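Local coordinates for protein methylase yhhF (Escherichia coli, PDB 2FPO) that transfers a methyl group from S-adenosyl-L-methionine to N2 of guanine 966 of 16S rRNA in the assembled 30S particle, at residues R24-P29 against A98-G103; W173-E178 against A185-Q190. All blocks are in the same frame, centred on the assembly; numbering follows the deposited sequence. Where two conformers were deposited one is given.

From the N terminus, the chain first runs through the small two-stranded sheet of strands 13-15 and 25-27, whose second strand supplies the first half of contact 1. It then enters the Rossmann-like methyltransferase fold, and contact 1 closes a long loop when the end of helix 87-99 comes back against residues 24-29, so that the N-terminal sheet is tied to a helix of that fold. Contact 2 opens only later: 173-178 and 185-190 are arms of the C-terminal hairpin, closing a short loop. The two contacts are therefore in series, neither nested nor crossed, and lie on opposite sides of the chain's centre, with centres 29 Å apart.

Contact 1: R24-P29 against A98-G103; sequences RKLPVP and ATLKAG
A Schellman motif ends helix 87-99 here, and the side chains just ahead of Lys101, the residue that leaves the helix, dock on strand 25-27 of the small N-terminal sheet. Leu26 and Leu100 meet tip to tip, CD1 of Leu26 lying 3.6 Å from CD1 of Leu100. Both leucines set CG anti to the carbonyl carbon (chi1 -62° in each), and both are buried. The other Leu26 methyl, CD2, approaches CG2 of Thr99 at 4.0 Å, a methyl that stands anti to the backbone N.

Arg24 bends at chi2 and chi3, which folds its guanidinium back over these side chains. CD2 of Leu100 lies under one face, 3.9 Å from Arg24 NH2, while CG2 of Thr99 sits near the plane at the edge, 3.7 Å from the same NH2. An alanine at Leu100 would probably loosen this join, since it removes both the methyl opposing Leu26 and the one beneath the guanidinium.

Further out, Leu70 of helix 67-74 touches both leucines, and Trp21 and Ile16 also pack on Leu100. Asn96 ND2 donates to Pro27 O, adding a polar tie between strand and helix. The positive phi of Lys101 (62°) turns the chain out of the helix. A water bridges the two exposed residues, accepting from Arg24 NH1 at 3.2 Å and donating to Thr99 O at 2.9 Å.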
ATOM      1  N   ARG A  24      19.450   0.266   1.656  1.00 35.11           N
ATOM      2  CA  ARG A  24      19.650  -0.293   0.308  1.00 36.83           C
ATOM      3  C   ARG A  24      18.966   0.619  -0.709  1.00 37.09           C
ATOM      4  O   ARG A  24      17.846   1.057  -0.481  1.00 36.71           O
ATOM      5  CB  ARG A  24      19.122  -1.748   0.185  1.00 36.74           C
ATOM      6  CG  ARG A  24      19.930  -2.807   0.999  1.00 37.63           C
ATOM      7  CD  ARG A  24      21.240  -3.206   0.321  1.00 37.51           C
ATOM      8  NE  ARG A  24      21.004  -3.740  -1.007  1.00 37.98           N
ATOM      9  CZ  ARG A  24      20.739  -5.020  -1.256  1.00 39.00           C
ATOM     10  NH1 ARG A  24      20.705  -5.898  -0.251  1.00 38.53           N
ATOM     11  NH2 ARG A  24      20.532  -5.432  -2.507  1.00 35.47           N
ATOM     12  N   LYS A  25      19.651   0.888  -1.820  1.00 37.90           N
ATOM     13  CA  LYS A  25      19.186   1.792  -2.882  0.50 38.13           C
ATOM     14  C   LYS A  25      18.776   0.977  -4.127  1.00 38.70           C
ATOM     15  O   LYS A  25      19.523   0.068  -4.519  1.00 38.46           O
ATOM     16  CB  LYS A  25      20.320   2.767  -3.242  0.50 38.14           C
ATOM     17  CG  LYS A  25      21.180   3.207  -2.050  0.50 37.48           C
ATOM     18  CD  LYS A  25      22.190   4.288  -2.420  0.50 37.54           C
ATOM     19  CE  LYS A  25      23.051   4.681  -1.224  0.50 36.70           C
ATOM     20  NZ  LYS A  25      22.247   5.297  -0.117  0.50 36.64           N
ATOM     21  N   LEU A  26      17.633   1.319  -4.744  1.00 39.38           N
ATOM     22  CA  LEU A  26      17.061   0.582  -5.900  1.00 40.94           C
ATOM     23  C   LEU A  26      16.601   1.501  -7.047  1.00 41.91           C
ATOM     24  O   LEU A  26      16.038   2.558  -6.794  1.00 41.50           O
ATOM     25  CB  LEU A  26      15.865  -0.289  -5.454  1.00 40.58           C
ATOM     26  CG  LEU A  26      16.059  -1.421  -4.435  1.00 40.73           C
ATOM     27  CD1 LEU A  26      14.716  -1.888  -3.965  1.00 43.09           C
ATOM     28  CD2 LEU A  26      16.866  -2.605  -4.968  1.00 42.17           C
ATOM     29  N   PRO A  27      16.826   1.089  -8.317  1.00 43.59           N
ATOM     30  CA  PRO A  27      16.451   1.920  -9.477  1.00 44.90           C
ATOM     31  C   PRO A  27      14.951   1.868  -9.791  1.00 46.52           C
ATOM     32  O   PRO A  27      14.373   0.786  -9.820  1.00 46.53           O
ATOM     33  CB  PRO A  27      17.232   1.279 -10.616  1.00 44.50           C
ATOM     34  CG  PRO A  27      17.238  -0.155 -10.249  1.00 44.50           C
ATOM     35  CD  PRO A  27      17.452  -0.172  -8.751  1.00 43.58           C
ATOM     36  N   VAL A  28      14.328   3.027  -9.994  1.00 48.91           N
ATOM     37  CA  VAL A  28      12.923   3.087 -10.401  1.00 51.61           C
ATOM     38  C   VAL A  28      12.786   3.978 -11.612  1.00 53.37           C
ATOM     39  O   VAL A  28      12.931   5.193 -11.507  1.00 54.28           O
ATOM     40  CB  VAL A  28      11.935   3.507  -9.269  1.00 51.54           C
ATOM     41  CG1 VAL A  28      11.917   2.457  -8.188  1.00 51.25           C
ATOM     42  CG2 VAL A  28      12.266   4.904  -8.707  1.00 52.26           C
ATOM     43  N   PRO A  29      12.433   3.374 -12.757  1.00 55.03           N
ATOM     44  CA  PRO A  29      12.768   3.880 -14.083  1.00 55.94           C
ATOM     45  C   PRO A  29      12.168   5.251 -14.415  1.00 56.88           C
ATOM     46  O   PRO A  29      11.430   5.834 -13.611  1.00 56.89           O
ATOM     47  CB  PRO A  29      12.205   2.795 -15.017  1.00 56.26           C
ATOM     48  CG  PRO A  29      11.070   2.177 -14.236  1.00 55.57           C
ATOM     49  CD  PRO A  29      11.580   2.167 -12.825  1.00 55.05           C
ATOM     50  N   ALA A  98      13.886  -9.282  -7.212  1.00 30.62           N
ATOM     51  CA  ALA A  98      14.894 -10.306  -7.493  1.00 31.02           C
ATOM     52  C   ALA A  98      16.265  -9.910  -6.899  1.00 31.25           C
ATOM     53  O   ALA A  98      16.933 -10.732  -6.265  1.00 32.17           O
ATOM     54  CB  ALA A  98      14.963 -10.581  -9.002  1.00 30.37           C
ATOM     55  N   THR A  99      16.651  -8.648  -7.056  1.00 31.44           N
ATOM     56  CA  THR A  99      17.844  -8.076  -6.404  1.00 32.55           C
ATOM     57  C   THR A  99      17.891  -8.300  -4.879  1.00 32.83           C
ATOM     58  O   THR A  99      18.915  -8.707  -4.324  1.00 33.59           O
ATOM     59  CB  THR A  99      17.919  -6.566  -6.676  1.00 32.22           C
ATOM     60  OG1 THR A  99      18.173  -6.361  -8.069  1.00 34.09           O
ATOM     61  CG2 THR A  99      19.008  -5.907  -5.855  1.00 33.32           C
ATOM     62  N   LEU A 100      16.768  -8.034  -4.225  1.00 32.46           N
ATOM     63  CA  LEU A 100      16.622  -8.146  -2.792  1.00 32.96           C
ATOM     64  C   LEU A 100      16.418  -9.586  -2.339  1.00 33.31           C
ATOM     65  O   LEU A 100      16.422  -9.853  -1.128  1.00 32.58           O
ATOM     66  CB  LEU A 100      15.433  -7.281  -2.334  1.00 32.36           C
ATOM     67  CG  LEU A 100      15.532  -5.776  -2.581  1.00 32.70           C
ATOM     68  CD1 LEU A 100      14.171  -5.068  -2.287  1.00 33.15           C
ATOM     69  CD2 LEU A 100      16.701  -5.164  -1.752  1.00 33.12           C
ATOM     70  N   LYS A 101      16.237 -10.496  -3.313  1.00 33.68           N
ATOM     71  CA  LYS A 101      16.001 -11.920  -3.048  1.00 34.94           C
ATOM     72  C   LYS A 101      14.710 -12.082  -2.258  1.00 34.79           C
ATOM     73  O   LYS A 101      14.608 -12.959  -1.386  1.00 35.41           O
ATOM     74  CB  LYS A 101      17.169 -12.565  -2.252  1.00 35.29           C
ATOM     75  CG  LYS A 101      18.306 -13.154  -3.071  1.00 36.43           C
ATOM     76  CD  LYS A 101      19.523 -13.368  -2.160  1.00 37.32           C
ATOM     77  CE  LYS A 101      20.547 -14.323  -2.740  1.00 43.14           C
ATOM     78  NZ  LYS A 101      20.988 -13.936  -4.111  1.00 46.16           N
ATOM     79  N   ALA A 102      13.716 -11.251  -2.569  1.00 33.73           N
ATOM     80  CA  ALA A 102      12.472 -11.275  -1.832  1.00 32.65           C
ATOM     81  C   ALA A 102      11.488 -12.179  -2.574  1.00 32.43           C
ATOM     82  O   ALA A 102      10.828 -11.745  -3.543  1.00 32.63           O
ATOM     83  CB  ALA A 102      11.930  -9.873  -1.672  1.00 31.87           C
ATOM     84  N   GLY A 103      11.406 -13.426  -2.109  1.00 31.21           N
ATOM     85  CA  GLY A 103      10.516 -14.434  -2.678  1.00 30.15           C
ATOM     86  C   GLY A 103       9.085 -14.362  -2.166  1.00 28.98           C
ATOM     87  O   GLY A 103       8.176 -14.890  -2.804  1.00 29.53           O
TER
HETATM   88  O   HOH W   1      20.677  -8.573  -1.978  1.00 48.59           O

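Contact 2: W173-E178 against A185-Q190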
ATOM      1  N   TRP A 173     -15.451   0.994   9.118  1.00 33.70           N
ATOM      2  CA  TRP A 173     -14.096   1.587   9.092  1.00 33.28           C
ATOM      3  C   TRP A 173     -14.050   2.819   9.983  1.00 33.67           C
ATOM      4  O   TRP A 173     -14.900   3.718   9.875  1.00 33.36           O
ATOM      5  CB  TRP A 173     -13.726   2.056   7.687  1.00 32.31           C
ATOM      6  CG  TRP A 173     -13.453   1.011   6.670  1.00 33.19           C
ATOM      7  CD1 TRP A 173     -14.081  -0.199   6.523  1.00 31.95           C
ATOM      8  CD2 TRP A 173     -12.513   1.110   5.593  1.00 33.56           C
ATOM      9  NE1 TRP A 173     -13.563  -0.869   5.427  1.00 31.27           N
ATOM     10  CE2 TRP A 173     -12.609  -0.086   4.839  1.00 31.93           C
ATOM     11  CE3 TRP A 173     -11.608   2.106   5.177  1.00 33.63           C
ATOM     12  CZ2 TRP A 173     -11.825  -0.318   3.705  1.00 30.42           C
ATOM     13  CZ3 TRP A 173     -10.805   1.852   4.044  1.00 32.60           C
ATOM     14  CH2 TRP A 173     -10.936   0.658   3.327  1.00 30.59           C
ATOM     15  N   SER A 174     -13.048   2.894  10.842  1.00 33.86           N
ATOM     16  CA  SER A 174     -12.864   4.110  11.625  1.00 34.48           C
ATOM     17  C   SER A 174     -11.488   4.707  11.368  1.00 33.47           C
ATOM     18  O   SER A 174     -10.504   3.974  11.166  1.00 34.06           O
ATOM     19  CB  SER A 174     -13.062   3.830  13.118  1.00 35.26           C
ATOM     20  OG  SER A 174     -12.065   2.919  13.554  1.00 38.59           O
ATOM     21  N   LEU A 175     -11.430   6.037  11.340  1.00 32.80           N
ATOM     22  CA  LEU A 175     -10.165   6.756  11.237  1.00 32.47           C
ATOM     23  C   LEU A 175      -9.270   6.412  12.437  1.00 32.42           C
ATOM     24  O   LEU A 175      -9.657   6.601  13.577  1.00 31.46           O
ATOM     25  CB  LEU A 175     -10.384   8.263  11.111  1.00 32.00           C
ATOM     26  CG  LEU A 175      -9.164   9.135  10.764  1.00 32.17           C
ATOM     27  CD1 LEU A 175      -8.462   8.690   9.444  1.00 31.84           C
ATOM     28  CD2 LEU A 175      -9.593  10.574  10.649  1.00 32.51           C
ATOM     29  N   HIS A 176      -8.091   5.858  12.152  1.00 32.93           N
ATOM     30  CA  HIS A 176      -7.203   5.322  13.193  1.00 33.27           C
ATOM     31  C   HIS A 176      -5.999   6.224  13.474  1.00 33.26           C
ATOM     32  O   HIS A 176      -5.662   6.450  14.635  1.00 33.33           O
ATOM     33  CB  HIS A 176      -6.740   3.898  12.831  1.00 33.73           C
ATOM     34  CG  HIS A 176      -6.150   3.148  13.985  1.00 34.57           C
ATOM     35  ND1 HIS A 176      -6.867   2.866  15.128  1.00 36.04           N
ATOM     36  CD2 HIS A 176      -4.908   2.642  14.181  1.00 36.98           C
ATOM     37  CE1 HIS A 176      -6.090   2.218  15.982  1.00 37.92           C
ATOM     38  NE2 HIS A 176      -4.899   2.062  15.429  1.00 38.32           N
ATOM     39  N   ARG A 177      -5.331   6.681  12.405  1.00 33.18           N
ATOM     40  CA  ARG A 177      -4.253   7.697  12.473  1.00 33.06           C
ATOM     41  C   ARG A 177      -4.459   8.709  11.357  1.00 33.11           C
ATOM     42  O   ARG A 177      -5.021   8.384  10.319  1.00 32.49           O
ATOM     43  CB  ARG A 177      -2.853   7.081  12.287  1.00 33.23           C
ATOM     44  CG  ARG A 177      -2.461   5.977  13.283  1.00 33.41           C
ATOM     45  CD  ARG A 177      -2.257   6.528  14.703  1.00 35.44           C
ATOM     46  NE  ARG A 177      -1.904   5.460  15.639  1.00 39.55           N
ATOM     47  CZ  ARG A 177      -2.743   4.888  16.505  1.00 41.15           C
ATOM     48  NH1 ARG A 177      -4.014   5.272  16.558  1.00 43.53           N
ATOM     49  NH2 ARG A 177      -2.310   3.928  17.333  1.00 42.39           N
ATOM     50  N   GLU A 178      -3.979   9.927  11.567  1.00 33.56           N
ATOM     51  CA  GLU A 178      -4.014  10.973  10.542  1.00 35.10           C
ATOM     52  C   GLU A 178      -2.861  11.981  10.670  1.00 34.67           C
ATOM     53  O   GLU A 178      -2.555  12.429  11.753  1.00 34.97           O
ATOM     54  CB  GLU A 178      -5.353  11.717  10.556  1.00 34.80           C
ATOM     55  CG  GLU A 178      -5.488  12.700   9.380  1.00 35.58           C
ATOM     56  CD  GLU A 178      -6.748  13.538   9.435  1.00 37.03           C
ATOM     57  OE1 GLU A 178      -6.875  14.354  10.363  1.00 38.77           O
ATOM     58  OE2 GLU A 178      -7.605  13.397   8.534  1.00 40.53           O
ATOM     59  N   ALA A 185      -3.394  14.793   3.031  1.00 33.05           N
ATOM     60  CA  ALA A 185      -3.816  14.104   4.241  1.00 33.04           C
ATOM     61  C   ALA A 185      -3.428  12.639   4.149  1.00 32.83           C
ATOM     62  O   ALA A 185      -3.790  11.941   3.205  1.00 32.89           O
ATOM     63  CB  ALA A 185      -5.307  14.274   4.475  1.00 32.11           C
ATOM     64  N   TYR A 186      -2.651  12.194   5.131  1.00 32.99           N
ATOM     65  CA  TYR A 186      -2.186  10.809   5.208  1.00 32.74           C
ATOM     66  C   TYR A 186      -2.972  10.145   6.320  1.00 31.74           C
ATOM     67  O   TYR A 186      -2.919  10.586   7.455  1.00 32.55           O
ATOM     68  CB  TYR A 186      -0.692  10.783   5.515  1.00 33.34           C
ATOM     69  CG  TYR A 186       0.130  11.593   4.534  1.00 33.33           C
ATOM     70  CD1 TYR A 186       0.612  11.010   3.355  1.00 32.20           C
ATOM     71  CD2 TYR A 186       0.425  12.937   4.779  1.00 33.94           C
ATOM     72  CE1 TYR A 186       1.348  11.739   2.461  1.00 32.72           C
ATOM     73  CE2 TYR A 186       1.176  13.673   3.879  1.00 33.22           C
ATOM     74  CZ  TYR A 186       1.640  13.055   2.728  1.00 34.05           C
ATOM     75  OH  TYR A 186       2.359  13.766   1.811  1.00 35.26           O
ATOM     76  N   ARG A 187      -3.728   9.105   5.993  1.00 30.67           N
ATOM     77  CA  ARG A 187      -4.648   8.506   6.966  1.00 29.67           C
ATOM     78  C   ARG A 187      -4.495   6.978   7.054  1.00 28.93           C
ATOM     79  O   ARG A 187      -4.125   6.321   6.089  1.00 27.76           O
ATOM     80  CB  ARG A 187      -6.091   8.859   6.617  1.00 28.88           C
ATOM     81  CG  ARG A 187      -6.386  10.350   6.650  1.00 29.89           C
ATOM     82  CD  ARG A 187      -7.818  10.644   6.213  1.00 29.98           C
ATOM     83  NE  ARG A 187      -8.098  12.067   6.352  1.00 32.40           N
ATOM     84  CZ  ARG A 187      -8.299  12.897   5.337  1.00 29.67           C
ATOM     85  NH1 ARG A 187      -8.263  12.457   4.097  1.00 31.17           N
ATOM     86  NH2 ARG A 187      -8.552  14.168   5.571  1.00 32.34           N
ATOM     87  N   LEU A 188      -4.809   6.439   8.220  1.00 29.14           N
ATOM     88  CA  LEU A 188      -4.860   5.011   8.449  1.00 29.93           C
ATOM     89  C   LEU A 188      -6.200   4.684   9.083  1.00 30.35           C
ATOM     90  O   LEU A 188      -6.566   5.274  10.102  1.00 30.00           O
ATOM     91  CB  LEU A 188      -3.688   4.572   9.327  1.00 31.09           C
ATOM     92  CG  LEU A 188      -3.381   3.075   9.441  1.00 30.10           C
ATOM     93  CD1 LEU A 188      -2.963   2.460   8.100  1.00 29.33           C
ATOM     94  CD2 LEU A 188      -2.302   2.890  10.490  1.00 30.65           C
ATOM     95  N   TYR A 189      -6.961   3.816   8.412  1.00 30.36           N
ATOM     96  CA  TYR A 189      -8.257   3.377   8.876  1.00 31.23           C
ATOM     97  C   TYR A 189      -8.116   1.997   9.460  1.00 32.56           C
ATOM     98  O   TYR A 189      -7.317   1.197   8.983  1.00 32.09           O
ATOM     99  CB  TYR A 189      -9.301   3.345   7.749  1.00 30.74           C
ATOM    100  CG  TYR A 189      -9.692   4.723   7.282  1.00 31.52           C
ATOM    101  CD1 TYR A 189     -10.798   5.377   7.814  1.00 29.39           C
ATOM    102  CD2 TYR A 189      -8.938   5.375   6.298  1.00 32.54           C
ATOM    103  CE1 TYR A 189     -11.156   6.653   7.381  1.00 29.90           C
ATOM    104  CE2 TYR A 189      -9.274   6.645   5.861  1.00 33.62           C
ATOM    105  CZ  TYR A 189     -10.369   7.284   6.413  1.00 31.55           C
ATOM    106  OH  TYR A 189     -10.668   8.539   5.957  1.00 32.61           O
ATOM    107  N   GLN A 190      -8.882   1.735  10.512  1.00 34.12           N
ATOM    108  CA  GLN A 190      -8.994   0.394  11.052  1.00 36.31           C
ATOM    109  C   GLN A 190     -10.398  -0.162  10.804  1.00 37.79           C
ATOM    110  O   GLN A 190     -11.420   0.490  11.094  1.00 36.59           O
ATOM    111  CB  GLN A 190      -8.677   0.362  12.545  1.00 36.36           C
ATOM    112  CG  GLN A 190      -8.578  -1.058  13.072  1.00 37.30           C
ATOM    113  CD  GLN A 190      -7.806  -1.160  14.363  1.00 39.88           C
ATOM    114  OE1 GLN A 190      -6.747  -1.774  14.411  1.00 42.41           O
ATOM    115  NE2 GLN A 190      -8.335  -0.562  15.422  1.00 41.94           N
TER
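Strands 173-178 and 185-190 form an antiparallel hairpin interrupted by a classic beta bulge, in which two residues, His176 and Arg177, stand opposite the single Leu188, whose O accepts from His176 N (2.6 Å) and Arg177 N (3.0 Å). Beyond the bulge, Arg187 can be followed outward. Its CB meets CD1 of Leu175 at 3.7 Å, and CG lies 3.7 Å from CG of Glu178, the two chains running side by side. CD touches the same leucine methyl. From CG to NE the chain is extended, so NE reaches Glu178 OE2 at 2.6 Å in a salt bridge using the anti lone pair of that oxygen, near the guanidinium plane; NH2 adds a weak bond to it. Ala185 CB lies over one guanidinium face.

On the same face of the sheet, Leu175 CD1 makes a CH-pi contact with the Tyr189 ring, 4.0 Å from its centroid and 19° off the normal. On the other, Gln190 CD lies over one face of the His176 ring and Arg177 NH1 over the opposite one.

Trp48 of helix 39-53 packs against Arg177 and Leu188. The hairpin completes the 3-2-1-4-5-7-6 sheet of class I methyltransferases: edge strand 173-181 flanks 184-191, itself antiparallel to 154-161.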